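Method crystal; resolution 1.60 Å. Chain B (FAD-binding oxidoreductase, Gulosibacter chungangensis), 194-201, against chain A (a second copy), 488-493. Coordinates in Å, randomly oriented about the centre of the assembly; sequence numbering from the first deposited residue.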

# COMPACT_ATOMS: atom_id res chain seq x y z
N THR B 194 13.99 1.78 4.46
CA THR B 194 13.10 1.42 3.32
C THR B 194 12.89 2.63 2.41
O THR B 194 13.09 3.78 2.83
CB THR B 194 11.78 0.85 3.83
OG1 THR B 194 11.15 1.93 4.54
CG2 THR B 194 11.97 -0.36 4.70
N GLY B 195 12.49 2.36 1.17
CA GLY B 195 12.12 3.39 0.21
C GLY B 195 13.25 4.35 -0.04
O GLY B 195 14.42 3.94 -0.24
N MET B 196 12.90 5.62 -0.05
CA MET B 196 13.82 6.70 -0.43
C MET B 196 14.79 6.94 0.74
O MET B 196 15.76 7.64 0.53
CB MET B 196 13.00 7.95 -0.76
CG MET B 196 12.11 7.78 -1.98
SD MET B 196 13.02 7.12 -3.41
CE MET B 196 14.27 8.34 -3.60
N GLY B 197 14.59 6.31 1.90
CA GLY B 197 15.60 6.39 2.99
C GLY B 197 16.90 5.70 2.56
O GLY B 197 17.94 5.89 3.22
N GLY B 198 16.86 4.85 1.55
CA GLY B 198 18.09 4.19 1.03
C GLY B 198 18.96 5.16 0.26
O GLY B 198 20.14 4.80 -0.01
N LEU B 199 18.42 6.31 -0.15
CA LEU B 199 19.16 7.31 -0.95
C LEU B 199 19.64 8.42 -0.03
O LEU B 199 18.85 9.21 0.46
CB LEU B 199 18.26 7.87 -2.03
CG LEU B 199 19.04 8.60 -3.10
CD1 LEU B 199 18.84 7.92 -4.45
CD2 LEU B 199 18.62 10.03 -3.13
N PRO B 200 20.96 8.50 0.22
CA PRO B 200 21.51 9.57 1.04
C PRO B 200 21.10 10.97 0.55
O PRO B 200 21.15 11.27 -0.66
CB PRO B 200 23.02 9.36 0.86
CG PRO B 200 23.14 7.87 0.68
CD PRO B 200 21.99 7.52 -0.24
N GLY B 201 20.51 11.72 1.46
CA GLY B 201 20.17 13.12 1.21
C GLY B 201 18.73 13.26 0.78
O GLY B 201 18.28 14.43 0.65
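Chain A 488-493: ETYSFN

Chain B passes through this contact as a glycine-rich turn. Residues Met196(B) to Gly198(B) form a short 3-10 segment, held by successive backbone hydrogen bonds from Gly197(B) N to Thr194(B) O (3.1 Å), from Gly198(B) N to Gly195(B) O (3.2 Å) and from Leu199(B) N to Met196(B) O (3.1 Å). After it the chain opens into an extended stretch through Leu199(B) and Pro200(B), with phi/psi of -101/109 and -53/125. Chain A answers with an irregular bend. Thr489(A) is still near helical values at -73/-19, Tyr490(A) swings to -86/63, and Phe492(A) is at -45/132; a weak hydrogen bond from Ser491(A) N to Thr489(A) O (2.9 Å) spans the bend. The two stretches run across each other rather than side by side. The two backbones meet closely, with the CA atoms of Leu199(B) and Tyr490(A), the nearest pair, 4.3 Å apart.

One hydrogen bond joins the two stretches, from Phe492(A) N to Gly198(B) O, at 3.0 Å and with an N-H...O angle of 166°. The carbonyl sits tightly against the chain A backbone, so its exact place is less sure than the bond's good angle suggests. Ser491(A) N is also 3.0 Å from Gly198(B) O, but its angle is poor and it does not count as a second bond. Distance alone does not make a hydrogen bond; the N-H must also point at the acceptor.

Gly198(B) also shows why a small residue suits this position. An ideal CB there would lie 3.5 Å from Tyr490(A) CD1, a tight fit, and 4.8 Å from Phe492(A) CB. At Gly197(B) the constraint is internal: a CB would be crowded by Thr194(B) O at 3.1 Å. Gly195(B) has a positive phi of 59°, which by itself favours glycine.

Of all the residues, Tyr490(A) is covered most, with 92 Å² of the 386 Å² buried in total. Its chi1 is m, and its ring is met in two ways. Leu199(B) lays CD1 over one face, 4.1 Å from the ring centroid and just 5° off the normal, a well-formed CH-pi contact. Met196(B), m at all three chi angles, starts with its CA-to-CB bond pointing away, yet its end comes nearer and brings SD to the ring edge, 5.1 Å from the centroid; SD is 3.8 Å from Tyr490(A) CE1 and 3.4 Å from Tyr490(A) OH. The hydroxyl is itself hydrogen-bonded elsewhere in the structure.

Beyond the ring, Leu199(B) CD1 also reaches Thr489(A) OG1 at 3.4 Å, so one methyl serves two neighbours. Pro200(B) packs its CG 3.2 Å from Ser491(A) OG and its CD 3.6 Å from Thr489(A) O. Phe492(A) turns its CA-to-CB bond toward chain B, placing CB 3.8 Å from Gly197(B) O, while the end of its side chain leads away.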

# COMPACT_ATOMS: atom_id res chain seq x y z
N GLU A 488 22.69 1.64 -7.53
CA GLU A 488 23.91 2.04 -6.78
C GLU A 488 23.69 3.37 -6.07
O GLU A 488 24.35 3.63 -5.04
CB GLU A 488 25.12 2.09 -7.73
CG GLU A 488 26.43 2.34 -7.01
CD GLU A 488 27.18 1.12 -6.44
OE1 GLU A 488 26.68 -0.05 -6.58
OE2 GLU A 488 28.26 1.32 -5.82
N THR A 489 22.75 4.18 -6.50
CA THR A 489 22.48 5.46 -5.77
C THR A 489 21.78 5.23 -4.43
O THR A 489 21.88 6.13 -3.56
CB THR A 489 21.68 6.46 -6.61
OG1 THR A 489 20.36 5.99 -6.86
CG2 THR A 489 22.37 6.80 -7.91
N TYR A 490 21.16 4.09 -4.21
CA TYR A 490 20.47 3.77 -2.92
C TYR A 490 21.50 3.18 -1.96
O TYR A 490 21.43 2.00 -1.59
CB TYR A 490 19.28 2.86 -3.17
CG TYR A 490 18.11 3.54 -3.85
CD1 TYR A 490 17.09 4.11 -3.11
CD2 TYR A 490 18.06 3.64 -5.23
CE1 TYR A 490 16.03 4.76 -3.73
CE2 TYR A 490 17.03 4.29 -5.87
CZ TYR A 490 15.99 4.83 -5.11
OH TYR A 490 14.98 5.48 -5.72
N SER A 491 22.49 3.99 -1.63
CA SER A 491 23.79 3.50 -1.08
C SER A 491 23.78 3.41 0.44
O SER A 491 24.78 2.92 0.98
CB SER A 491 24.91 4.38 -1.55
OG SER A 491 24.75 5.63 -1.00
N PHE A 492 22.72 3.85 1.11
CA PHE A 492 22.67 3.80 2.60
C PHE A 492 23.17 2.44 3.10
O PHE A 492 22.71 1.37 2.63
CB PHE A 492 21.26 4.02 3.15
CG PHE A 492 21.22 3.99 4.67
CD1 PHE A 492 21.72 5.05 5.40
CD2 PHE A 492 20.77 2.87 5.35
CE1 PHE A 492 21.79 4.98 6.78
CE2 PHE A 492 20.82 2.80 6.73
CZ PHE A 492 21.32 3.86 7.44
N ASN A 493 24.08 2.50 4.08
CA ASN A 493 24.63 1.32 4.76
C ASN A 493 25.15 0.30 3.75
O ASN A 493 24.72 -0.88 3.77
CB ASN A 493 23.64 0.75 5.77
CG ASN A 493 24.29 -0.29 6.64
OD1 ASN A 493 25.51 -0.26 6.79
ND2 ASN A 493 23.51 -1.22 7.17